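Local atomic coordinates of glcnac-alpha-1,4-gal-releasing endo-beta-galactosidase (PDB entry 1UPS), a protein that probably hydrolyses internal beta-galactosidic bonds to release GlcNAc-alpha-1,4-Gal from glycans, and binds a calcium ion. Residues A28-D33 with A218-P223; D50-H55 with K83-E88; V237-P242 with K329-G334; E345-E350 with G354-G359. All coordinates share one frame; numbering follows the deposited sequence.

Overall arrangement
The contacts are spread widely through the chain. Contact 2 lies in loops of the glycosidase domain and, along the chain, is nested inside the loop closed by contact 1; their centres are about 32 Å apart. Contacts 1 and 3 reach the same antiparallel sheet and touch directly, through hydrogen bonds from Ser241 OG to Thr222 O and from Trp221 NE1 to Pro242 O. Contact 3 joins that sheet to the C-terminal region, where Glu330 meets Tyr346 of contact 4; the centres of contacts 3 and 4 are about 21 Å apart. The centres of contacts 2 and 4 are about 53 Å apart. All four lie away from the calcium site of Glu37, Asn39, Gly72 and Asp272.

Contact 1. Residues A28-D33 with A218-P223; sequences AGYKLD and AMEWTP
A single phenol-carboxylate hydrogen bond, from Tyr30 to Glu220, links two strands of the same antiparallel sheet at the protein surface. The strands are not neighbours: strand 30-36 pairs with 267-279, which pairs with 129-136, which in turn pairs with 215-221. The link therefore spans two intervening strands, and the CA atoms of Tyr30 and Glu220 are 12.0 Å apart. Both side chains are long enough to close the gap from opposite directions. In Glu220, CG lies anti to the backbone N (chi1 -172°) and the rest of the chain is extended, which carries the carboxylate out to the phenol end. Tyr30 OH donates to Glu220 OE1 at 2.5 Å, a short bond that uses the syn lone pair of the oxygen. Glu220 OE2 is left 3.4 Å from Tyr30 OH, so one oxygen takes the bond. The carboxylate is turned only 30° from the ring plane, and OE1 sits at the ring edge, 3.3 Å from Tyr30 CZ. Ala28 O, from the same segment as the tyrosine, also lies in the ring plane at the edge. Glu220 OE1 is further hydrogen-bonded to Tyr283 OH, so two tyrosine hydroxyls grip the same oxygen. Both partners also touch Tyr130 of strand 129-136, while Trp277 and Pro279 of strand 267-279 pack against Tyr30. The strands joined belong to the curved antiparallel sheet of the concanavalin-like fold of glycoside hydrolase family 16.

Contact 2. Residues D50-H55 with K83-E88; sequences DYYLPH and KPWCPE
Tyr52 and Trp85 join two loops of the family 16 glycosidase domain beside the Cys57-Cys86 disulfide, with Cys86 at the N-cap of the short helix 87-90. With its CG anti to the backbone N (chi1 -178°), the tyrosine ring leans over one face of the indole: Tyr52 CD2 stands above its centre, 3.3 Å from Trp85 CD2. The centroids of the phenol and the six-membered ring are 4.1 Å apart, but the planes meet at 44°, an oblique pair rather than a parallel or perpendicular one. On the opposite face of the indole, Cys86 CB is placed 3.2 Å above the plane, toward the rim. At the far end of the indole, Trp85 CZ3 is 3.3 Å from Tyr52 O, and Leu53 O lies near the ring plane at the edge. Leu53 adds its CB, 4.2 Å from Trp85 CZ3. The polar ends turn to other partners: Tyr52 OH hydrogen-bonds with Tyr253 OH, and Trp85 NE1 with Asp90 OD1. The union of the two loops is thus buried and largely apolar, with two carbonyl oxygens close to one end of the indole; the Tyr253 and Asp90 bonds would limit the motion of each ring, and Cys86 backs the indole.

Contact 3. Residues V237-P242 with K329-G334; sequences VIYGSP and KEYRDG
In Tyr239 and Tyr331 alike, CG is anti to the carbonyl carbon and beside the backbone N (chi1 -75° and -52°), which sets the two rings face to face between strand 233-239 and strand 327-332. The centroids of this stack are 4.2 Å apart and the planes 25° from parallel. Tyr331 CE2 sits over the centre of the Tyr239 ring, 3.6 Å from Tyr239 CG, whereas Tyr239 CD1 falls toward the rim of the other ring. Lys329, bent at chi3, brings its ammonium round to the hydroxyl ends. Its NZ donates to Tyr239 OH at 2.9 Å, the two side chains crossing at about a right angle, and makes a weak bond to Tyr331 OH at 3.1 Å. Glu372 of strand 370-375 completes this polar end, its OE1 forming a salt bridge with Lys329 NZ and its OE2 a hydrogen bond with Tyr239 OH. At the other end of the stack, Asp333 and Gly334 form the two-residue turn of the hairpin 327-332/335-340, with backbone angles of type I'. Gly334 O approaches the edge of the Tyr239 ring, and a water joins the two backbones, accepting from Tyr239 N at 2.8 Å and donating to Gly334 O at 2.8 Å. The contact thus ties the sheet of the glycosidase domain to the C-terminal region, probably a ricin-like beta-trefoil. Stacked aromatic faces supply the apolar part; Lys329 and Glu372, their charges probably largely balanced, grip the Tyr239 hydroxyl, and the lysine holds Tyr331 OH only weakly.

Contact 4. Residues E345-E350 with G354-G359; sequences EYLNIE and GYIEHG
The His358 imidazole meets the Glu345 carboxylate at its edge, and the two flat groups are turned 64° against each other. His358 ND1 donates to Glu345 OE2 at 2.7 Å, a bent bond (143° at the hydrogen), with OE2 tilted out of the imidazole plane and ND1 lying above the carboxylate plane, not in it. Glu345 OE2 also bonds with Thr343 OG1, while His358 NE2 bonds to Asn309 O and weakly to Lys311 O, so the ring is held at both nitrogens. A second flat group, the Asn348 amide, works on the opposite face of the hairpin 346-348/357-359. Its CG lies between the backbone N and the carbonyl carbon (chi1 72°), which curls the amide back over its own strand: Asn348 ND2 donates to Tyr346 O at 3.1 Å, with the acceptor in the amide plane. Asn348 OD1 accepts from Glu350 N at 3.2 Å, an Asx turn, and a water bridges the same oxygen to Glu357 OE1. Glu357 OE2 is bonded to Asn351 N in the connecting loop. Between the strands, Asn348 and Glu357 form a hydrogen-bonded antiparallel pair, with Asn348 N to Glu357 O at 3.0 Å and Glu357 N to Asn348 O at 2.8 Å. On the histidine's face, Ile356 CG2 packs on Leu347 CB at 3.8 Å. Ile356 CD1 reaches Ile349 CG2, and both isoleucines touch Trp370. With both imidazole nitrogens facing acceptors, His358 may carry a positive charge stabilised by Glu345, while the asparagine ties the start of strand 346-348 through ND2 and the turn after it through OD1.

Contact 1. Residues A28-D33 with A218-P223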
# COMPACT_ATOMS: atom_id res chain seq x y z
N ALA A 28 4.90 12.87 -16.14
CA ALA A 28 6.06 13.76 -16.01
C ALA A 28 7.10 13.22 -15.02
O ALA A 28 6.77 12.86 -13.89
CB ALA A 28 5.62 15.16 -15.62
N GLY A 29 8.35 13.14 -15.48
CA GLY A 29 9.47 12.67 -14.67
C GLY A 29 9.67 11.16 -14.70
O GLY A 29 10.57 10.63 -14.04
N TYR A 30 8.83 10.48 -15.48
CA TYR A 30 8.83 9.02 -15.57
C TYR A 30 8.80 8.54 -17.01
O TYR A 30 8.45 9.29 -17.94
CB TYR A 30 7.60 8.46 -14.85
CG TYR A 30 7.61 8.60 -13.35
CD1 TYR A 30 7.30 9.81 -12.73
CD2 TYR A 30 7.89 7.49 -12.54
CE1 TYR A 30 7.29 9.94 -11.35
CE2 TYR A 30 7.88 7.61 -11.14
CZ TYR A 30 7.57 8.84 -10.55
OH TYR A 30 7.56 8.97 -9.19
N LYS A 31 9.16 7.26 -17.19
CA LYS A 31 9.07 6.57 -18.46
C LYS A 31 8.13 5.39 -18.31
O LYS A 31 8.22 4.64 -17.34
CB LYS A 31 10.45 6.08 -18.93
N LEU A 32 7.23 5.22 -19.26
CA LEU A 32 6.30 4.09 -19.19
C LEU A 32 7.05 2.78 -19.46
O LEU A 32 7.72 2.64 -20.49
CB LEU A 32 5.15 4.28 -20.19
CG LEU A 32 4.06 3.21 -20.16
CD1 LEU A 32 3.21 3.32 -18.88
CD2 LEU A 32 3.19 3.30 -21.42
N ASP A 33 6.95 1.83 -18.53
CA ASP A 33 7.68 0.56 -18.61
C ASP A 33 6.80 -0.62 -19.00
O ASP A 33 7.30 -1.59 -19.58
CB ASP A 33 8.37 0.26 -17.26
CG ASP A 33 9.46 -0.77 -17.35
OD1 ASP A 33 10.42 -0.61 -18.15
OD2 ASP A 33 9.47 -1.79 -16.62
N ALA A 218 -3.14 3.33 -6.94
CA ALA A 218 -1.73 3.27 -7.32
C ALA A 218 -0.83 3.00 -6.12
O ALA A 218 -1.18 3.32 -4.97
CB ALA A 218 -1.29 4.58 -8.04
N MET A 219 0.31 2.39 -6.41
CA MET A 219 1.37 2.19 -5.44
C MET A 219 2.70 2.62 -6.03
O MET A 219 3.09 2.17 -7.12
CB MET A 219 1.46 0.71 -5.02
CG MET A 219 2.72 0.43 -4.17
SD MET A 219 2.97 -1.34 -3.85
CE MET A 219 3.50 -1.88 -5.44
N GLU A 220 3.42 3.47 -5.30
CA GLU A 220 4.82 3.71 -5.63
C GLU A 220 5.69 2.91 -4.68
O GLU A 220 5.63 3.08 -3.45
CB GLU A 220 5.20 5.21 -5.59
CG GLU A 220 6.62 5.43 -6.13
CD GLU A 220 6.83 6.79 -6.79
OE1 GLU A 220 7.43 6.84 -7.88
OE2 GLU A 220 6.41 7.79 -6.22
N TRP A 221 6.47 2.00 -5.27
CA TRP A 221 7.32 1.07 -4.53
C TRP A 221 8.75 1.52 -4.77
O TRP A 221 9.24 1.50 -5.90
CB TRP A 221 7.05 -0.35 -5.05
CG TRP A 221 8.07 -1.44 -4.71
CD1 TRP A 221 8.94 -1.50 -3.65
CD2 TRP A 221 8.26 -2.63 -5.46
NE1 TRP A 221 9.67 -2.67 -3.71
CE2 TRP A 221 9.28 -3.38 -4.81
CE3 TRP A 221 7.69 -3.15 -6.63
CZ2 TRP A 221 9.74 -4.61 -5.31
CZ3 TRP A 221 8.13 -4.37 -7.11
CH2 TRP A 221 9.15 -5.09 -6.45
N THR A 222 9.39 2.01 -3.72
CA THR A 222 10.78 2.48 -3.79
C THR A 222 11.62 1.60 -2.86
O THR A 222 11.08 0.79 -2.12
CB THR A 222 10.90 3.95 -3.34
OG1 THR A 222 10.69 4.04 -1.92
CG2 THR A 222 9.78 4.82 -3.95
N PRO A 223 12.94 1.78 -2.87
CA PRO A 223 13.80 1.08 -1.91
C PRO A 223 13.46 1.38 -0.45
O PRO A 223 13.88 0.61 0.43
CB PRO A 223 15.19 1.62 -2.26
CG PRO A 223 15.09 1.94 -3.68
CD PRO A 223 13.72 2.58 -3.82

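Contact 2. Residues D50-H55 with K83-E88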
# COMPACT_ATOMS: atom_id res chain seq x y z
N ASP A 50 -3.99 -16.77 -18.12
CA ASP A 50 -5.34 -16.77 -17.53
C ASP A 50 -5.59 -18.00 -16.65
O ASP A 50 -6.68 -18.57 -16.62
CB ASP A 50 -6.43 -16.55 -18.59
CG ASP A 50 -6.35 -17.52 -19.75
OD1 ASP A 50 -7.22 -17.42 -20.66
OD2 ASP A 50 -5.46 -18.39 -19.86
N TYR A 51 -4.57 -18.37 -15.89
CA TYR A 51 -4.69 -19.42 -14.89
C TYR A 51 -4.20 -18.89 -13.55
O TYR A 51 -3.20 -18.14 -13.49
CB TYR A 51 -3.84 -20.62 -15.28
CG TYR A 51 -4.36 -21.39 -16.48
CD1 TYR A 51 -4.06 -20.97 -17.78
CD2 TYR A 51 -5.10 -22.56 -16.31
CE1 TYR A 51 -4.54 -21.67 -18.89
CE2 TYR A 51 -5.57 -23.28 -17.42
CZ TYR A 51 -5.28 -22.83 -18.70
OH TYR A 51 -5.72 -23.54 -19.79
N TYR A 52 -4.86 -19.33 -12.48
CA TYR A 52 -4.53 -18.89 -11.13
C TYR A 52 -3.53 -19.91 -10.53
O TYR A 52 -3.87 -21.07 -10.36
CB TYR A 52 -5.82 -18.80 -10.30
CG TYR A 52 -5.64 -18.31 -8.86
CD1 TYR A 52 -4.60 -17.44 -8.52
CD2 TYR A 52 -6.52 -18.72 -7.86
CE1 TYR A 52 -4.43 -17.00 -7.18
CE2 TYR A 52 -6.37 -18.28 -6.53
CZ TYR A 52 -5.32 -17.43 -6.20
OH TYR A 52 -5.17 -17.03 -4.89
N LEU A 53 -2.29 -19.47 -10.25
CA LEU A 53 -1.27 -20.34 -9.59
C LEU A 53 -1.37 -21.84 -9.97
O LEU A 53 -1.48 -22.70 -9.09
CB LEU A 53 -1.29 -20.17 -8.07
CG LEU A 53 -1.12 -18.73 -7.57
CD1 LEU A 53 -1.45 -18.62 -6.06
CD2 LEU A 53 0.30 -18.21 -7.85
N PRO A 54 -1.33 -22.14 -11.27
CA PRO A 54 -1.64 -23.50 -11.75
C PRO A 54 -0.67 -24.59 -11.27
O PRO A 54 -1.05 -25.77 -11.29
CB PRO A 54 -1.63 -23.35 -13.27
CG PRO A 54 -0.73 -22.15 -13.54
CD PRO A 54 -1.01 -21.22 -12.38
N HIS A 55 0.52 -24.22 -10.83
CA HIS A 55 1.48 -25.19 -10.28
C HIS A 55 1.01 -25.89 -9.00
O HIS A 55 1.56 -26.95 -8.64
CB HIS A 55 2.83 -24.53 -10.03
CG HIS A 55 2.74 -23.28 -9.22
ND1 HIS A 55 2.28 -22.09 -9.74
CD2 HIS A 55 3.03 -23.04 -7.92
CE1 HIS A 55 2.31 -21.16 -8.80
NE2 HIS A 55 2.76 -21.70 -7.68
N LYS A 83 -16.59 -23.88 -11.01
CA LYS A 83 -16.05 -24.84 -10.03
C LYS A 83 -14.90 -24.24 -9.23
O LYS A 83 -14.27 -23.28 -9.68
CB LYS A 83 -15.57 -26.11 -10.74
CG LYS A 83 -16.69 -26.81 -11.48
CD LYS A 83 -16.24 -28.23 -11.87
CE LYS A 83 -17.41 -29.18 -12.04
NZ LYS A 83 -18.25 -28.80 -13.21
N PRO A 84 -14.59 -24.80 -8.05
CA PRO A 84 -13.42 -24.31 -7.28
C PRO A 84 -12.14 -24.35 -8.12
O PRO A 84 -11.99 -25.28 -8.93
CB PRO A 84 -13.32 -25.29 -6.09
CG PRO A 84 -14.73 -25.86 -5.93
CD PRO A 84 -15.33 -25.87 -7.35
N TRP A 85 -11.23 -23.38 -7.90
CA TRP A 85 -10.04 -23.27 -8.75
C TRP A 85 -9.02 -24.39 -8.48
O TRP A 85 -8.32 -24.82 -9.39
CB TRP A 85 -9.41 -21.87 -8.65
CG TRP A 85 -8.66 -21.65 -7.39
CD1 TRP A 85 -9.18 -21.25 -6.18
CD2 TRP A 85 -7.25 -21.82 -7.19
NE1 TRP A 85 -8.17 -21.16 -5.24
CE2 TRP A 85 -6.98 -21.51 -5.83
CE3 TRP A 85 -6.18 -22.19 -8.02
CZ2 TRP A 85 -5.69 -21.55 -5.29
CZ3 TRP A 85 -4.89 -22.24 -7.48
CH2 TRP A 85 -4.66 -21.93 -6.12
N CYS A 86 -8.98 -24.91 -7.25
CA CYS A 86 -7.94 -25.89 -6.87
C CYS A 86 -8.40 -26.62 -5.59
O CYS A 86 -7.84 -26.35 -4.52
CB CYS A 86 -6.65 -25.09 -6.57
SG CYS A 86 -4.98 -25.81 -6.82
N PRO A 87 -9.41 -27.49 -5.69
CA PRO A 87 -10.09 -28.04 -4.49
C PRO A 87 -9.16 -28.78 -3.52
O PRO A 87 -9.42 -28.81 -2.31
CB PRO A 87 -11.12 -29.02 -5.07
CG PRO A 87 -11.21 -28.76 -6.53
CD PRO A 87 -9.99 -28.02 -6.94
N GLU A 88 -8.08 -29.37 -4.04
CA GLU A 88 -7.20 -30.16 -3.17
C GLU A 88 -6.32 -29.32 -2.24
O GLU A 88 -5.86 -29.84 -1.20
CB GLU A 88 -6.39 -31.18 -3.99
CG GLU A 88 -5.33 -30.54 -4.87

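Contact 3. Residues V237-P242 with K329-G334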
# COMPACT_ATOMS: atom_id res chain seq x y z
N VAL A 237 0.85 4.68 3.75
CA VAL A 237 2.28 4.48 3.61
C VAL A 237 2.70 3.29 4.46
O VAL A 237 2.28 3.17 5.61
CB VAL A 237 3.08 5.71 4.11
CG1 VAL A 237 4.59 5.46 3.98
CG2 VAL A 237 2.69 6.95 3.36
N ILE A 238 3.51 2.42 3.86
CA ILE A 238 4.17 1.35 4.60
C ILE A 238 5.67 1.54 4.43
O ILE A 238 6.17 1.57 3.31
CB ILE A 238 3.72 -0.02 4.06
CG1 ILE A 238 2.23 -0.24 4.34
CG2 ILE A 238 4.62 -1.17 4.64
CD1 ILE A 238 1.65 -1.51 3.65
N TYR A 239 6.40 1.69 5.54
CA TYR A 239 7.85 1.89 5.45
C TYR A 239 8.53 0.53 5.45
O TYR A 239 8.18 -0.32 6.25
CB TYR A 239 8.38 2.84 6.55
CG TYR A 239 8.02 4.30 6.25
CD1 TYR A 239 8.66 5.00 5.21
CD2 TYR A 239 7.00 4.96 6.95
CE1 TYR A 239 8.31 6.34 4.90
CE2 TYR A 239 6.64 6.29 6.64
CZ TYR A 239 7.30 6.97 5.61
OH TYR A 239 6.96 8.29 5.30
N GLY A 240 9.46 0.33 4.52
CA GLY A 240 10.03 -0.99 4.23
C GLY A 240 9.47 -1.49 2.91
O GLY A 240 8.33 -1.18 2.56
N SER A 241 10.26 -2.24 2.15
CA SER A 241 9.79 -2.71 0.83
C SER A 241 10.63 -3.89 0.39
O SER A 241 11.80 -3.99 0.79
CB SER A 241 9.89 -1.59 -0.22
OG SER A 241 11.23 -1.40 -0.67
N PRO A 242 10.05 -4.76 -0.43
CA PRO A 242 10.79 -5.89 -1.00
C PRO A 242 11.93 -5.42 -1.88
O PRO A 242 11.85 -4.35 -2.49
CB PRO A 242 9.74 -6.62 -1.82
CG PRO A 242 8.43 -6.21 -1.18
CD PRO A 242 8.63 -4.75 -0.86
N LYS A 329 14.04 11.90 9.71
CA LYS A 329 13.23 10.74 10.07
C LYS A 329 14.08 9.48 10.17
O LYS A 329 15.03 9.28 9.41
CB LYS A 329 12.12 10.51 9.06
CG LYS A 329 11.22 11.71 8.84
CD LYS A 329 10.41 11.55 7.55
CE LYS A 329 9.13 10.80 7.82
NZ LYS A 329 8.44 10.46 6.54
N GLU A 330 13.70 8.63 11.12
CA GLU A 330 14.30 7.32 11.26
C GLU A 330 13.16 6.34 11.45
O GLU A 330 12.08 6.72 11.91
CB GLU A 330 15.23 7.28 12.47
CG GLU A 330 16.54 8.01 12.24
CD GLU A 330 17.39 8.12 13.48
OE1 GLU A 330 17.36 7.19 14.32
OE2 GLU A 330 18.11 9.13 13.61
N TYR A 331 13.39 5.09 11.06
CA TYR A 331 12.32 4.10 11.11
C TYR A 331 12.70 2.89 11.99
O TYR A 331 13.87 2.48 12.03
CB TYR A 331 11.89 3.70 9.69
CG TYR A 331 11.56 4.90 8.82
CD1 TYR A 331 12.51 5.44 7.94
CD2 TYR A 331 10.32 5.53 8.91
CE1 TYR A 331 12.21 6.56 7.16
CE2 TYR A 331 10.02 6.64 8.14
CZ TYR A 331 10.96 7.15 7.27
OH TYR A 331 10.66 8.25 6.50
N ARG A 332 11.72 2.39 12.75
CA ARG A 332 11.89 1.18 13.56
C ARG A 332 10.55 0.45 13.65
O ARG A 332 9.53 1.07 13.96
CB ARG A 332 12.41 1.52 14.96
N ASP A 333 10.56 -0.86 13.39
CA ASP A 333 9.34 -1.67 13.39
C ASP A 333 8.27 -1.09 12.44
O ASP A 333 7.07 -1.32 12.63
CB ASP A 333 8.78 -1.82 14.82
CG ASP A 333 9.66 -2.67 15.72
OD1 ASP A 333 9.58 -2.51 16.97
OD2 ASP A 333 10.45 -3.55 15.30
N GLY A 334 8.69 -0.33 11.44
CA GLY A 334 7.76 0.34 10.53
C GLY A 334 7.20 1.68 11.02
O GLY A 334 6.44 2.36 10.30
O HOH W 1 5.17 1.37 8.06

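Contact 4. Residues E345-E350 with G354-G359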
# COMPACT_ATOMS: atom_id res chain seq x y z
N GLU A 345 17.97 15.11 19.18
CA GLU A 345 16.97 14.55 20.10
C GLU A 345 15.74 14.02 19.35
O GLU A 345 15.39 14.54 18.28
CB GLU A 345 16.52 15.61 21.12
CG GLU A 345 17.63 16.10 22.05
CD GLU A 345 17.22 17.35 22.83
OE1 GLU A 345 17.41 17.38 24.07
OE2 GLU A 345 16.72 18.30 22.20
N TYR A 346 15.10 13.00 19.93
CA TYR A 346 13.85 12.43 19.40
C TYR A 346 12.64 13.00 20.10
O TYR A 346 12.62 13.16 21.31
CB TYR A 346 13.81 10.92 19.66
CG TYR A 346 14.81 10.11 18.89
CD1 TYR A 346 15.65 9.21 19.55
CD2 TYR A 346 14.91 10.21 17.50
CE1 TYR A 346 16.58 8.44 18.84
CE2 TYR A 346 15.83 9.45 16.78
CZ TYR A 346 16.65 8.56 17.45
OH TYR A 346 17.56 7.80 16.74
N LEU A 347 11.59 13.26 19.32
CA LEU A 347 10.31 13.65 19.89
C LEU A 347 9.66 12.45 20.58
O LEU A 347 9.56 11.38 19.99
CB LEU A 347 9.39 14.18 18.79
CG LEU A 347 9.94 15.42 18.09
CD1 LEU A 347 8.83 16.04 17.21
CD2 LEU A 347 10.49 16.43 19.10
N ASN A 348 9.23 12.64 21.82
CA ASN A 348 8.67 11.54 22.60
C ASN A 348 7.70 12.02 23.65
O ASN A 348 7.61 13.23 23.89
CB ASN A 348 9.78 10.72 23.25
CG ASN A 348 10.45 11.45 24.39
OD1 ASN A 348 10.08 11.25 25.55
ND2 ASN A 348 11.42 12.30 24.07
N ILE A 349 6.97 11.09 24.26
CA ILE A 349 5.99 11.42 25.31
C ILE A 349 6.16 10.56 26.58
O ILE A 349 5.18 10.30 27.30
CB ILE A 349 4.52 11.38 24.79
CG1 ILE A 349 4.07 9.95 24.43
CG2 ILE A 349 4.33 12.35 23.60
CD1 ILE A 349 2.56 9.81 24.15
N GLU A 350 7.39 10.17 26.87
CA GLU A 350 7.68 9.25 27.99
C GLU A 350 7.06 9.67 29.34
O GLU A 350 6.52 8.82 30.07
CB GLU A 350 9.19 9.02 28.15
CG GLU A 350 9.54 7.87 29.10
CD GLU A 350 9.29 6.48 28.52
OE1 GLU A 350 9.45 5.48 29.27
OE2 GLU A 350 8.92 6.37 27.32
N GLY A 354 1.34 15.92 28.61
CA GLY A 354 0.45 16.62 27.70
C GLY A 354 1.19 17.35 26.58
O GLY A 354 0.56 17.84 25.64
N TYR A 355 2.52 17.41 26.70
CA TYR A 355 3.36 18.09 25.71
C TYR A 355 4.40 17.16 25.12
O TYR A 355 4.89 16.24 25.80
CB TYR A 355 4.05 19.33 26.33
CG TYR A 355 3.06 20.36 26.81
CD1 TYR A 355 2.56 21.34 25.94
CD2 TYR A 355 2.59 20.34 28.13
CE1 TYR A 355 1.62 22.28 26.39
CE2 TYR A 355 1.66 21.26 28.58
CZ TYR A 355 1.17 22.23 27.71
OH TYR A 355 0.24 23.16 28.18
N ILE A 356 4.75 17.39 23.85
CA ILE A 356 5.83 16.63 23.23
C ILE A 356 7.14 17.00 23.92
O ILE A 356 7.44 18.18 24.10
CB ILE A 356 5.92 16.93 21.71
CG1 ILE A 356 4.62 16.57 20.99
CG2 ILE A 356 7.11 16.16 21.08
CD1 ILE A 356 4.29 15.06 20.99
N GLU A 357 7.91 15.98 24.31
CA GLU A 357 9.22 16.16 24.92
C GLU A 357 10.31 15.94 23.87
O GLU A 357 10.05 15.36 22.82
CB GLU A 357 9.41 15.15 26.07
CG GLU A 357 8.36 15.28 27.17
CD GLU A 357 8.46 14.18 28.20
OE1 GLU A 357 9.48 14.17 28.94
OE2 GLU A 357 7.55 13.32 28.26
N HIS A 358 11.53 16.39 24.16
CA HIS A 358 12.67 16.10 23.29
C HIS A 358 13.91 15.70 24.09
O HIS A 358 14.31 16.42 25.01
CB HIS A 358 13.01 17.29 22.37
CG HIS A 358 13.19 18.59 23.09
ND1 HIS A 358 14.42 19.04 23.51
CD2 HIS A 358 12.30 19.56 23.44
CE1 HIS A 358 14.29 20.21 24.11
NE2 HIS A 358 13.01 20.55 24.08
N GLY A 359 14.49 14.56 23.74
CA GLY A 359 15.67 14.06 24.42
C GLY A 359 16.39 13.00 23.63
O GLY A 359 15.86 12.41 22.69
O HOH W 2 11.19 11.95 27.93